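Local coordinates for protein putative antitoxin VapB45 (Mycobacterium tuberculosis, PDB 5AF3) that is possibly the antitoxin of a type II toxin-antitoxin system whose cognate toxin is VapC45, and probably binds DNA, at residues Ile94-Asp99 / Ser134-Val139; Asp99-Asn104 / Glu121-Phe126; Pro178-Ala183 / Arg233-Ala238; Pro196-Ser201 / Tyr225-Asp230. One frame throughout, in Å; residues are numbered along the deposited sequence.

In the fold
The four contacts form two pairs on opposite sides of the chain's centre. Interactions 1 and 2, with centres about 10 Å apart, share helix 95-105 and pack it against the consecutive helices 135-143 and 115-130; Phe-126 touches Ser-97 and Asp-136. Interactions 3 and 4 are spaced alike: interaction 3 sets the C-terminal end of helix 229-236 against a 3-10 segment, interaction 4 joins strand 197-198 and the residues after it to the turn leading into that helix, and Phe-198 reaches Ala-183 and Ala-235. In each pair one contact is bracketed in sequence by the other, and the first pair closes before the second opens. The roughly 34 to 40 Å between centres of different pairs suggests two separately packed regions.

Interaction 1. Residues Ile94-Asp99 / Ser134-Val139; sequences IRPSLD and SPDDLV
The side chains of Pro-96 and Asp-136 cross at about a right angle, with OD1 of the flat carboxylate 3.6 Å from CB and 4.0 Å from CG of the proline. Phe-126 of helix 115-130 also packs on both residues. The motif is a helix pair meeting near its N-terminal ends: the axes of helices 95-99 and 135-139 pass 9.8 Å apart at a crossing angle of -73°. No direct hydrogen bond joins the two segments; a water does so instead, accepting from Ser-97 OG and donating to Asp-136 OD1, each at 2.7 Å. The other carboxylate oxygen, OD2, is hydrogen-bonded to Ser-130 OG, which leaves each oxygen of Asp-136 with a partner of its own. Ser-134 is the N-cap of helix 135-143: its OG accepts from Asp-137 N in a fairly straight bond, 163° at the hydrogen. Beside this polar bridge, Val-139 fills the other part of the interface. Its CG1, anti to the backbone N (chi1 167°), faces Ile-94 CG1 at 3.9 Å, the two side chains crossing near a right angle, and the same methyl stands 3.5 Å from Ser-97 OG, while CG2 comes within 4.1 Å of Ile-94 CA.

Interaction 2. Residues Asp99-Asn104 / Glu121-Phe126; sequences DWLIKN and EVLWRF
Aromatic contact between Trp-100 and Phe-126 dominates this crossing of helices 95-105 and 115-130, whose local axes run 9.9 Å apart at 125°. The five-membered ring of Trp-100 and the Phe-126 ring make an offset stack, centroids 4.7 Å apart and planes at 23°. The side chains slide past each other in opposite directions, so each also lays its CB over the other's face: Phe-126 CB is 3.5 Å from the centroid of the five-membered ring, and Trp-100 CB 3.9 Å from that of the phenyl. On the opposite indole face, Asn-104 ND2 sits over the centre, turned there while donating to Trp-100 O of its own helix.

Among hydrogen bonds, Trp-100 NE1 donates to Val-122 O at 2.8 Å, with 147° at the hydrogen. The donor stands above the carbonyl plane, and Phe-126 N reaches the same oxygen from the opposite face.

Apolar contacts complete the seam. Val-122 CG1 lies 3.6 Å from Trp-100 CD1 and 3.7 Å from Asn-104 CB, and Leu-101 CG meets Leu-123 CD2 at 3.7 Å.

Chemically, a doubly gripped backbone carbonyl holds the indole N-H while two faces are covered; the ring's rotation is therefore fixed both by direction of bonding and by stacking.

Interaction 3. Residues Pro178-Ala183 / Arg233-Ala238; sequences PQYGDA and RDALDA
Tyr-180 lays one face of its ring against Ala-238 and points an edge at Ala-235. CB starts the chain, with CG anti to the carbonyl carbon (chi1 -67°). CG lies 3.7 Å from Ala-238 CB, a methyl that sits over the face, 21° off the normal through the ring centroid. CD2 makes the closest approaches, 3.4 Å to that methyl and 3.7 Å in plane to Ala-235 CA; CE2 is 3.9 Å from Ala-235 O. At the tip, OH reaches Pro-196 CB at 4.1 Å. Along the backbone, Gln-179 O meets Ala-238 CB (3.2 Å) and Tyr-180 O meets Asp-234 CB (3.3 Å). A water accepts from Asp-182 N (2.9 Å) and donates weakly to Asp-234 OD2. Asp-237, beside the contact, bonds His-159 and Tyr-160 of the second subunit. The arrangement is a 3-10 loop between strands 172-176 and 185-187 of an antiparallel sheet, packed on the C-terminal end of helix 229-236 close to the dimer interface.

Interaction 4. Residues Pro196-Ser201 / Tyr225-Asp230; sequences PVFDGS and YGVTPD
Phe-198, on strand 197-198, the outermost of its sheet within this chain, turns its ring so that Val-227 CG1 lies over one face, offset toward the rim. That methyl is 3.5 Å from CD1 and 3.7 Å from the ring centroid, 22° off the normal, a CH-pi contact in which the two side chains cross at about a right angle. The valine presents CG1 because it is anti to the carbonyl carbon (chi1 -74°). Ala-235 of helix 229-236 and Val-208 of helix 206-213 also pack against the phenylalanine. Beyond Asp-199, which forms a salt bridge with Arg-191, and Gly-200, the chain turns, with a weak hydrogen bond from Ser-201 N to Phe-198 O (3.3 Å). Ser-201 OG donates to Tyr-225 O at 3.2 Å, nearly along the C=O axis (164° at the oxygen), and its CB sits 3.5 Å from Gly-226 O. The same hydroxyl accepts weakly from Val-203 N. Gly-226, with positive phi, is where the chain leaves helix 218-225, and Thr-228 is the N-cap position of helix 229-236. Residues 226-228 thus link two helices, consistent with the turn of a helix-turn-helix unit, as expected of a DUF433 domain, here braced by residues 198-201.

Interaction 1. Residues Ile94-Asp99 / Ser134-Val139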
loop_
_atom_site.group_PDB
_atom_site.type_symbol
_atom_site.label_atom_id
_atom_site.label_comp_id
_atom_site.label_asym_id
_atom_site.label_seq_id
_atom_site.Cartn_x
_atom_site.Cartn_y
_atom_site.Cartn_z
ATOM N N ILE A 94 -3.953 -13.705 22.110
ATOM C CA ILE A 94 -4.302 -14.697 21.099
ATOM C C ILE A 94 -3.587 -16.040 21.305
ATOM O O ILE A 94 -4.014 -17.054 20.731
ATOM C CB ILE A 94 -3.997 -14.164 19.679
ATOM C CG1 ILE A 94 -4.760 -14.987 18.638
ATOM C CG2 ILE A 94 -2.430 -14.086 19.430
ATOM C CD1 ILE A 94 -4.998 -14.280 17.319
ATOM N N ARG A 95 -2.493 -16.048 22.066
ATOM C CA ARG A 95 -1.674 -17.281 22.142
ATOM C C ARG A 95 -2.437 -18.579 22.548
ATOM O O ARG A 95 -2.258 -19.631 21.926
ATOM C CB ARG A 95 -0.418 -17.037 22.985
ATOM C CG ARG A 95 0.578 -18.198 23.001
ATOM C CD ARG A 95 1.842 -17.754 23.720
ATOM N NE ARG A 95 2.845 -18.817 23.849
ATOM C CZ ARG A 95 3.102 -19.503 24.968
ATOM N NH1 ARG A 95 2.434 -19.251 26.097
ATOM N NH2 ARG A 95 4.041 -20.445 24.960
ATOM N N PRO A 96 -3.336 -18.521 23.554
ATOM C CA PRO A 96 -4.093 -19.771 23.830
ATOM C C PRO A 96 -4.918 -20.303 22.678
ATOM O O PRO A 96 -5.000 -21.515 22.488
ATOM C CB PRO A 96 -4.981 -19.381 25.016
ATOM C CG PRO A 96 -4.215 -18.332 25.671
ATOM C CD PRO A 96 -3.681 -17.492 24.542
ATOM N N SER A 97 -5.513 -19.404 21.887
ATOM C CA SER A 97 -6.216 -19.854 20.666
ATOM C C SER A 97 -5.281 -20.521 19.676
ATOM O O SER A 97 -5.677 -21.514 19.045
ATOM C CB SER A 97 -6.964 -18.692 19.953
ATOM O OG SER A 97 -8.005 -18.136 20.801
ATOM N N LEU A 98 -4.098 -19.931 19.497
ATOM C CA LEU A 98 -3.084 -20.523 18.607
ATOM C C LEU A 98 -2.632 -21.923 19.120
ATOM O O LEU A 98 -2.629 -22.877 18.352
ATOM C CB LEU A 98 -1.914 -19.568 18.437
ATOM C CG LEU A 98 -2.263 -18.176 17.888
ATOM C CD1 LEU A 98 -0.999 -17.394 17.685
ATOM C CD2 LEU A 98 -3.012 -18.284 16.583
ATOM N N ASP A 99 -2.328 -22.034 20.412
ATOM C CA ASP A 99 -2.019 -23.340 21.050
ATOM C C ASP A 99 -3.113 -24.355 20.761
ATOM O O ASP A 99 -2.838 -25.483 20.364
ATOM C CB ASP A 99 -1.824 -23.198 22.572
ATOM C CG ASP A 99 -0.548 -22.421 22.959
ATOM O OD1 ASP A 99 0.385 -22.278 22.132
ATOM O OD2 ASP A 99 -0.470 -21.952 24.116
ATOM N N SER A 134 -15.037 -13.828 27.391
ATOM C CA SER A 134 -13.677 -14.015 27.906
ATOM C C SER A 134 -12.719 -13.595 26.784
ATOM O O SER A 134 -13.169 -13.510 25.624
ATOM C CB SER A 134 -13.391 -15.474 28.277
ATOM O OG SER A 134 -13.451 -16.263 27.104
ATOM N N PRO A 135 -11.426 -13.396 27.106
ATOM C CA PRO A 135 -10.451 -13.039 26.046
ATOM C C PRO A 135 -10.419 -14.052 24.892
ATOM O O PRO A 135 -10.366 -13.646 23.717
ATOM C CB PRO A 135 -9.118 -13.018 26.807
ATOM C CG PRO A 135 -9.537 -12.604 28.226
ATOM C CD PRO A 135 -10.779 -13.416 28.434
ATOM N N ASP A 136 -10.493 -15.352 25.205
ATOM C CA ASP A 136 -10.581 -16.337 24.122
ATOM C C ASP A 136 -11.835 -16.172 23.264
ATOM O O ASP A 136 -11.772 -16.226 22.024
ATOM C CB ASP A 136 -10.453 -17.762 24.678
ATOM C CG ASP A 136 -9.145 -17.993 25.418
ATOM O OD1 ASP A 136 -8.078 -17.526 25.013
ATOM O OD2 ASP A 136 -9.177 -18.712 26.421
ATOM N N ASP A 137 -12.987 -15.928 23.893
ATOM C CA ASP A 137 -14.217 -15.746 23.157
ATOM C C ASP A 137 -14.101 -14.501 22.260
ATOM O O ASP A 137 -14.595 -14.503 21.126
ATOM C CB ASP A 137 -15.385 -15.609 24.150
ATOM C CG ASP A 137 -16.731 -15.611 23.473
ATOM O OD1 ASP A 137 -16.952 -16.407 22.522
ATOM O OD2 ASP A 137 -17.602 -14.822 23.885
ATOM N N LEU A 138 -13.433 -13.470 22.753
ATOM C CA LEU A 138 -13.297 -12.228 21.964
ATOM C C LEU A 138 -12.405 -12.435 20.753
ATOM O O LEU A 138 -12.730 -11.926 19.674
ATOM C CB LEU A 138 -12.776 -11.083 22.793
ATOM C CG LEU A 138 -13.709 -10.682 23.943
ATOM C CD1 LEU A 138 -12.902 -9.688 24.816
ATOM C CD2 LEU A 138 -15.064 -10.143 23.505
ATOM N N VAL A 139 -11.305 -13.166 20.933
ATOM C CA VAL A 139 -10.470 -13.582 19.758
ATOM C C VAL A 139 -11.356 -14.282 18.727
ATOM O O VAL A 139 -11.431 -13.897 17.529
ATOM C CB VAL A 139 -9.282 -14.502 20.204
ATOM C CG1 VAL A 139 -8.598 -15.194 18.975
ATOM C CG2 VAL A 139 -8.273 -13.721 20.998
HETATM O O HOH W 1 -6.738 -16.727 22.773
#

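Interaction 2. Residues Asp99-Asn104 / Glu121-Phe126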
loop_
_atom_site.group_PDB
_atom_site.type_symbol
_atom_site.label_atom_id
_atom_site.label_comp_id
_atom_site.label_asym_id
_atom_site.label_seq_id
_atom_site.Cartn_x
_atom_site.Cartn_y
_atom_site.Cartn_z
ATOM N N ASP A 99 -2.328 -22.034 20.412
ATOM C CA ASP A 99 -2.019 -23.340 21.050
ATOM C C ASP A 99 -3.113 -24.355 20.761
ATOM O O ASP A 99 -2.838 -25.483 20.364
ATOM C CB ASP A 99 -1.824 -23.198 22.572
ATOM C CG ASP A 99 -0.548 -22.421 22.959
ATOM O OD1 ASP A 99 0.385 -22.278 22.132
ATOM O OD2 ASP A 99 -0.470 -21.952 24.116
ATOM N N TRP A 100 -4.374 -23.951 20.937
ATOM C CA TRP A 100 -5.501 -24.839 20.670
ATOM C C TRP A 100 -5.540 -25.273 19.222
ATOM O O TRP A 100 -5.671 -26.455 18.939
ATOM C CB TRP A 100 -6.863 -24.202 21.139
ATOM C CG TRP A 100 -8.096 -24.983 20.735
ATOM C CD1 TRP A 100 -8.863 -24.760 19.641
ATOM C CD2 TRP A 100 -8.682 -26.116 21.411
ATOM N NE1 TRP A 100 -9.905 -25.662 19.597
ATOM C CE2 TRP A 100 -9.800 -26.520 20.655
ATOM C CE3 TRP A 100 -8.344 -26.847 22.549
ATOM C CZ2 TRP A 100 -10.631 -27.605 21.027
ATOM C CZ3 TRP A 100 -9.166 -27.948 22.916
ATOM C CH2 TRP A 100 -10.286 -28.293 22.163
ATOM N N LEU A 101 -5.358 -24.324 18.296
ATOM C CA LEU A 101 -5.317 -24.624 16.866
ATOM C C LEU A 101 -4.194 -25.616 16.516
ATOM O O LEU A 101 -4.414 -26.565 15.745
ATOM C CB LEU A 101 -5.114 -23.328 16.048
ATOM C CG LEU A 101 -6.323 -22.527 15.677
ATOM C CD1 LEU A 101 -5.840 -21.108 15.224
ATOM C CD2 LEU A 101 -7.027 -23.308 14.559
ATOM N N ILE A 102 -3.015 -25.396 17.079
ATOM C CA ILE A 102 -1.903 -26.301 16.808
ATOM C C ILE A 102 -2.258 -27.715 17.324
ATOM O O ILE A 102 -2.068 -28.712 16.610
ATOM C CB ILE A 102 -0.615 -25.821 17.400
ATOM C CG1 ILE A 102 -0.135 -24.568 16.625
ATOM C CG2 ILE A 102 0.465 -26.930 17.276
ATOM C CD1 ILE A 102 0.894 -23.762 17.372
ATOM N N LYS A 103 -2.810 -27.775 18.535
ATOM C CA LYS A 103 -3.190 -29.076 19.155
ATOM C C LYS A 103 -4.203 -29.857 18.320
ATOM O O LYS A 103 -4.209 -31.093 18.360
ATOM C CB LYS A 103 -3.701 -28.871 20.583
ATOM C CG LYS A 103 -2.684 -28.375 21.580
ATOM C CD LYS A 103 -3.383 -28.017 22.877
ATOM C CE LYS A 103 -2.417 -27.540 23.891
ATOM N NZ LYS A 103 -3.174 -27.345 25.172
ATOM N N ASN A 104 -5.027 -29.168 17.510
ATOM C CA ASN A 104 -6.062 -29.805 16.705
ATOM C C ASN A 104 -5.837 -29.904 15.197
ATOM O O ASN A 104 -6.275 -30.887 14.558
ATOM C CB ASN A 104 -7.409 -29.108 16.935
ATOM C CG ASN A 104 -7.963 -29.400 18.306
ATOM O OD1 ASN A 104 -8.599 -30.451 18.517
ATOM N ND2 ASN A 104 -7.651 -28.528 19.272
ATOM N N GLU A 121 -14.522 -24.106 12.887
ATOM C CA GLU A 121 -15.175 -25.082 13.781
ATOM C C GLU A 121 -14.299 -25.405 14.978
ATOM O O GLU A 121 -14.792 -25.412 16.111
ATOM C CB GLU A 121 -15.604 -26.335 13.010
ATOM C CG GLU A 121 -16.329 -27.366 13.853
ATOM C CD GLU A 121 -16.615 -28.662 13.090
ATOM O OE1 GLU A 121 -16.491 -28.681 11.835
ATOM O OE2 GLU A 121 -16.952 -29.674 13.759
ATOM N N VAL A 122 -12.990 -25.616 14.758
ATOM C CA VAL A 122 -12.058 -25.834 15.871
ATOM C C VAL A 122 -12.067 -24.646 16.868
ATOM O O VAL A 122 -12.135 -24.807 18.103
ATOM C CB VAL A 122 -10.587 -26.135 15.330
ATOM C CG1 VAL A 122 -9.588 -26.109 16.429
ATOM C CG2 VAL A 122 -10.544 -27.497 14.546
ATOM N N LEU A 123 -12.007 -23.430 16.333
ATOM C CA LEU A 123 -11.974 -22.267 17.209
ATOM C C LEU A 123 -13.270 -22.059 17.974
ATOM O O LEU A 123 -13.269 -21.651 19.119
ATOM C CB LEU A 123 -11.664 -21.022 16.376
ATOM C CG LEU A 123 -10.184 -20.986 15.965
ATOM C CD1 LEU A 123 -10.104 -19.953 14.804
ATOM C CD2 LEU A 123 -9.232 -20.666 17.097
ATOM N N TRP A 124 -14.374 -22.289 17.296
ATOM C CA TRP A 124 -15.679 -22.210 17.944
ATOM C C TRP A 124 -15.711 -23.069 19.238
ATOM O O TRP A 124 -16.057 -22.564 20.318
ATOM C CB TRP A 124 -16.762 -22.604 16.953
ATOM C CG TRP A 124 -18.055 -22.773 17.596
ATOM C CD1 TRP A 124 -18.765 -21.823 18.266
ATOM C CD2 TRP A 124 -18.817 -23.982 17.670
ATOM N NE1 TRP A 124 -19.938 -22.362 18.746
ATOM C CE2 TRP A 124 -19.991 -23.689 18.400
ATOM C CE3 TRP A 124 -18.619 -25.292 17.191
ATOM C CZ2 TRP A 124 -20.976 -24.648 18.650
ATOM C CZ3 TRP A 124 -19.595 -26.246 17.444
ATOM C CH2 TRP A 124 -20.762 -25.913 18.168
ATOM N N ARG A 125 -15.316 -24.333 19.099
ATOM C CA ARG A 125 -15.226 -25.302 20.206
ATOM C C ARG A 125 -14.410 -24.768 21.391
ATOM O O ARG A 125 -14.798 -24.943 22.558
ATOM C CB ARG A 125 -14.606 -26.618 19.713
ATOM C CG ARG A 125 -15.470 -27.407 18.757
ATOM C CD ARG A 125 -14.968 -28.865 18.580
ATOM N NE ARG A 125 -14.422 -29.152 17.235
ATOM C CZ ARG A 125 -13.158 -29.493 16.971
ATOM N NH1 ARG A 125 -12.239 -29.587 17.947
ATOM N NH2 ARG A 125 -12.807 -29.738 15.705
ATOM N N PHE A 126 -13.286 -24.102 21.091
ATOM C CA PHE A 126 -12.447 -23.488 22.105
ATOM C C PHE A 126 -13.190 -22.361 22.853
ATOM O O PHE A 126 -13.183 -22.301 24.068
ATOM C CB PHE A 126 -11.181 -22.939 21.415
ATOM C CG PHE A 126 -10.186 -22.360 22.333
ATOM C CD1 PHE A 126 -9.574 -23.150 23.307
ATOM C CD2 PHE A 126 -9.796 -21.017 22.209
ATOM C CE1 PHE A 126 -8.660 -22.632 24.151
ATOM C CE2 PHE A 126 -8.876 -20.496 23.056
ATOM C CZ PHE A 126 -8.287 -21.304 24.032
#

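Interaction 3. Residues Pro178-Ala183 / Arg233-Ala238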
loop_
_atom_site.group_PDB
_atom_site.type_symbol
_atom_site.label_atom_id
_atom_site.label_comp_id
_atom_site.label_asym_id
_atom_site.label_seq_id
_atom_site.Cartn_x
_atom_site.Cartn_y
_atom_site.Cartn_z
ATOM N N PRO A 178 -1.974 -9.592 -2.131
ATOM C CA PRO A 178 -3.092 -9.017 -2.905
ATOM C C PRO A 178 -2.975 -7.503 -3.084
ATOM O O PRO A 178 -3.660 -6.950 -3.940
ATOM C CB PRO A 178 -4.343 -9.394 -2.087
ATOM C CG PRO A 178 -3.842 -9.564 -0.692
ATOM C CD PRO A 178 -2.416 -10.101 -0.817
ATOM N N GLN A 179 -2.077 -6.886 -2.335
ATOM C CA GLN A 179 -1.836 -5.433 -2.463
ATOM C C GLN A 179 -1.206 -5.101 -3.819
ATOM O O GLN A 179 -1.286 -3.951 -4.264
ATOM C CB GLN A 179 -0.997 -4.849 -1.333
ATOM C CG GLN A 179 0.496 -5.251 -1.277
ATOM C CD GLN A 179 0.771 -6.430 -0.341
ATOM O OE1 GLN A 179 1.811 -6.453 0.340
ATOM N NE2 GLN A 179 -0.144 -7.392 -0.296
ATOM N N TYR A 180 -0.617 -6.113 -4.480
ATOM C CA TYR A 180 -0.048 -5.921 -5.828
ATOM C C TYR A 180 -1.055 -6.201 -6.948
ATOM O O TYR A 180 -0.732 -6.070 -8.128
ATOM C CB TYR A 180 1.192 -6.785 -6.032
ATOM C CG TYR A 180 2.382 -6.429 -5.219
ATOM C CD1 TYR A 180 2.554 -6.972 -3.936
ATOM C CD2 TYR A 180 3.368 -5.558 -5.713
ATOM C CE1 TYR A 180 3.655 -6.683 -3.197
ATOM C CE2 TYR A 180 4.485 -5.270 -4.978
ATOM C CZ TYR A 180 4.628 -5.830 -3.717
ATOM O OH TYR A 180 5.731 -5.560 -2.953
ATOM N N GLY A 181 -2.259 -6.620 -6.585
ATOM C CA GLY A 181 -3.344 -6.745 -7.526
ATOM C C GLY A 181 -3.044 -7.767 -8.617
ATOM O O GLY A 181 -2.450 -8.811 -8.355
ATOM N N ASP A 182 -3.446 -7.438 -9.841
ATOM C CA ASP A 182 -3.255 -8.332 -10.974
ATOM C C ASP A 182 -1.793 -8.533 -11.420
ATOM O O ASP A 182 -1.550 -9.346 -12.320
ATOM C CB ASP A 182 -4.152 -7.916 -12.155
ATOM C CG ASP A 182 -5.644 -8.121 -11.858
ATOM O OD1 ASP A 182 -6.032 -9.142 -11.222
ATOM O OD2 ASP A 182 -6.427 -7.248 -12.272
ATOM N N ALA A 183 -0.825 -7.880 -10.769
ATOM C CA ALA A 183 0.595 -8.251 -10.981
ATOM C C ALA A 183 0.884 -9.665 -10.480
ATOM O O ALA A 183 1.930 -10.240 -10.808
ATOM C CB ALA A 183 1.570 -7.255 -10.307
ATOM N N ARG A 233 2.246 -1.145 -13.435
ATOM C CA ARG A 233 1.588 -0.053 -12.702
ATOM C C ARG A 233 1.073 -0.569 -11.359
ATOM O O ARG A 233 1.255 0.090 -10.306
ATOM C CB ARG A 233 0.458 0.576 -13.523
ATOM C CG ARG A 233 0.947 1.492 -14.648
ATOM C CD ARG A 233 -0.173 1.782 -15.695
ATOM N NE ARG A 233 0.442 2.217 -16.936
ATOM C CZ ARG A 233 0.415 1.563 -18.094
ATOM N NH1 ARG A 233 -0.273 0.430 -18.257
ATOM N NH2 ARG A 233 1.061 2.083 -19.122
ATOM N N ASP A 234 0.452 -1.757 -11.392
ATOM C CA ASP A 234 -0.005 -2.434 -10.168
ATOM C C ASP A 234 1.118 -2.676 -9.165
ATOM O O ASP A 234 0.971 -2.429 -7.963
ATOM C CB ASP A 234 -0.686 -3.763 -10.538
ATOM C CG ASP A 234 -2.014 -3.563 -11.214
ATOM O OD1 ASP A 234 -2.505 -2.407 -11.251
ATOM O OD2 ASP A 234 -2.561 -4.560 -11.725
ATOM N N ALA A 235 2.262 -3.149 -9.634
ATOM C CA ALA A 235 3.396 -3.352 -8.728
ATOM C C ALA A 235 3.873 -2.034 -8.125
ATOM O O ALA A 235 4.144 -1.962 -6.947
ATOM C CB ALA A 235 4.568 -4.073 -9.434
ATOM N N LEU A 236 3.978 -0.991 -8.948
ATOM C CA LEU A 236 4.527 0.250 -8.509
ATOM C C LEU A 236 3.734 0.843 -7.358
ATOM O O LEU A 236 4.307 1.388 -6.421
ATOM C CB LEU A 236 4.536 1.211 -9.709
ATOM C CG LEU A 236 5.443 2.411 -9.786
ATOM C CD1 LEU A 236 6.926 2.035 -9.629
ATOM C CD2 LEU A 236 5.137 3.094 -11.167
ATOM N N ASP A 237 2.410 0.728 -7.473
ATOM C CA ASP A 237 1.379 1.379 -6.638
ATOM C C ASP A 237 0.895 0.534 -5.473
ATOM O O ASP A 237 -0.018 0.938 -4.750
ATOM C CB ASP A 237 0.143 1.736 -7.516
ATOM C CG ASP A 237 0.462 2.718 -8.667
ATOM O OD1 ASP A 237 1.346 3.565 -8.498
ATOM O OD2 ASP A 237 -0.188 2.641 -9.737
ATOM N N ALA A 238 1.459 -0.657 -5.303
ATOM C CA ALA A 238 1.131 -1.498 -4.134
ATOM C C ALA A 238 1.492 -0.875 -2.758
ATOM O O ALA A 238 2.646 -0.523 -2.532
ATOM C CB ALA A 238 1.768 -2.913 -4.295
HETATM O O HOH W 2 -4.689 -4.854 -10.113
#

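Interaction 4. Residues Pro196-Ser201 / Tyr225-Asp230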
loop_
_atom_site.group_PDB
_atom_site.type_symbol
_atom_site.label_atom_id
_atom_site.label_comp_id
_atom_site.label_asym_id
_atom_site.label_seq_id
_atom_site.Cartn_x
_atom_site.Cartn_y
_atom_site.Cartn_z
ATOM N N PRO A 196 9.513 -10.486 -2.904
ATOM C CA PRO A 196 8.369 -10.407 -3.816
ATOM C C PRO A 196 8.761 -10.591 -5.318
ATOM O O PRO A 196 9.611 -9.850 -5.819
ATOM C CB PRO A 196 7.840 -8.993 -3.582
ATOM C CG PRO A 196 8.216 -8.707 -2.158
ATOM C CD PRO A 196 9.589 -9.309 -2.007
ATOM N N VAL A 197 8.173 -11.574 -5.976
ATOM C CA VAL A 197 8.339 -11.782 -7.441
ATOM C C VAL A 197 7.029 -11.792 -8.149
ATOM O O VAL A 197 5.989 -12.175 -7.556
ATOM C CB VAL A 197 9.154 -13.123 -7.771
ATOM C CG1 VAL A 197 10.548 -13.096 -7.192
ATOM C CG2 VAL A 197 8.371 -14.366 -7.322
ATOM N N PHE A 198 7.050 -11.354 -9.418
ATOM C CA PHE A 198 5.956 -11.568 -10.324
ATOM C C PHE A 198 5.880 -13.094 -10.513
ATOM O O PHE A 198 6.833 -13.714 -10.982
ATOM C CB PHE A 198 6.237 -10.867 -11.660
ATOM C CG PHE A 198 6.235 -9.356 -11.569
ATOM C CD1 PHE A 198 5.031 -8.661 -11.615
ATOM C CD2 PHE A 198 7.436 -8.645 -11.504
ATOM C CE1 PHE A 198 5.019 -7.218 -11.587
ATOM C CE2 PHE A 198 7.448 -7.233 -11.434
ATOM C CZ PHE A 198 6.248 -6.524 -11.463
ATOM N N ASP A 199 4.764 -13.699 -10.091
ATOM C CA ASP A 199 4.588 -15.169 -10.210
ATOM C C ASP A 199 4.785 -15.584 -11.688
ATOM O O ASP A 199 5.321 -16.657 -11.982
ATOM C CB ASP A 199 3.180 -15.546 -9.750
ATOM C CG ASP A 199 2.956 -17.059 -9.668
ATOM O OD1 ASP A 199 3.911 -17.801 -9.317
ATOM O OD2 ASP A 199 1.793 -17.454 -9.897
ATOM N N GLY A 200 4.333 -14.725 -12.596
ATOM C CA GLY A 200 4.285 -15.036 -14.021
ATOM C C GLY A 200 5.625 -15.050 -14.737
ATOM O O GLY A 200 5.771 -15.734 -15.759
ATOM N N SER A 201 6.607 -14.308 -14.231
ATOM C CA SER A 201 7.968 -14.336 -14.840
ATOM C C SER A 201 9.107 -14.696 -13.880
ATOM O O SER A 201 10.247 -14.858 -14.314
ATOM C CB SER A 201 8.239 -12.961 -15.461
ATOM O OG SER A 201 8.354 -11.990 -14.418
ATOM N N TYR A 225 11.031 -7.491 -18.850
ATOM C CA TYR A 225 10.911 -8.231 -17.582
ATOM C C TYR A 225 9.759 -9.248 -17.555
ATOM O O TYR A 225 9.480 -9.868 -16.522
ATOM C CB TYR A 225 10.880 -7.270 -16.366
ATOM C CG TYR A 225 12.243 -6.615 -16.187
ATOM C CD1 TYR A 225 13.242 -7.217 -15.419
ATOM C CD2 TYR A 225 12.551 -5.418 -16.846
ATOM C CE1 TYR A 225 14.525 -6.635 -15.291
ATOM C CE2 TYR A 225 13.807 -4.847 -16.733
ATOM C CZ TYR A 225 14.789 -5.437 -15.937
ATOM O OH TYR A 225 16.046 -4.836 -15.870
ATOM N N GLY A 226 9.097 -9.402 -18.698
ATOM C CA GLY A 226 8.139 -10.512 -18.896
ATOM C C GLY A 226 6.810 -10.324 -18.196
ATOM O O GLY A 226 6.206 -11.286 -17.729
ATOM N N VAL A 227 6.378 -9.069 -18.089
ATOM C CA VAL A 227 5.100 -8.745 -17.458
ATOM C C VAL A 227 4.413 -7.800 -18.419
ATOM O O VAL A 227 4.937 -7.507 -19.500
ATOM C CB VAL A 227 5.276 -8.044 -16.063
ATOM C CG1 VAL A 227 5.712 -9.035 -15.023
ATOM C CG2 VAL A 227 6.261 -6.908 -16.139
ATOM N N THR A 228 3.242 -7.316 -18.018
ATOM C CA THR A 228 2.492 -6.390 -18.822
ATOM C C THR A 228 2.658 -4.978 -18.229
ATOM O O THR A 228 3.053 -4.866 -17.059
ATOM C CB THR A 228 1.030 -6.885 -18.872
ATOM O OG1 THR A 228 0.391 -6.426 -20.066
ATOM C CG2 THR A 228 0.300 -6.413 -17.702
ATOM N N PRO A 229 2.432 -3.893 -19.031
ATOM C CA PRO A 229 2.434 -2.535 -18.459
ATOM C C PRO A 229 1.446 -2.340 -17.323
ATOM O O PRO A 229 1.792 -1.700 -16.314
ATOM C CB PRO A 229 2.096 -1.638 -19.671
ATOM C CG PRO A 229 2.627 -2.395 -20.826
ATOM C CD PRO A 229 2.279 -3.840 -20.506
ATOM N N ASP A 230 0.238 -2.890 -17.459
ATOM C CA ASP A 230 -0.756 -2.804 -16.377
ATOM C C ASP A 230 -0.270 -3.465 -15.088
ATOM O O ASP A 230 -0.452 -2.921 -13.993
ATOM C CB ASP A 230 -2.085 -3.402 -16.811
ATOM C CG ASP A 230 -2.904 -2.440 -17.677
ATOM O OD1 ASP A 230 -2.523 -1.248 -17.803
ATOM O OD2 ASP A 230 -3.928 -2.883 -18.224
#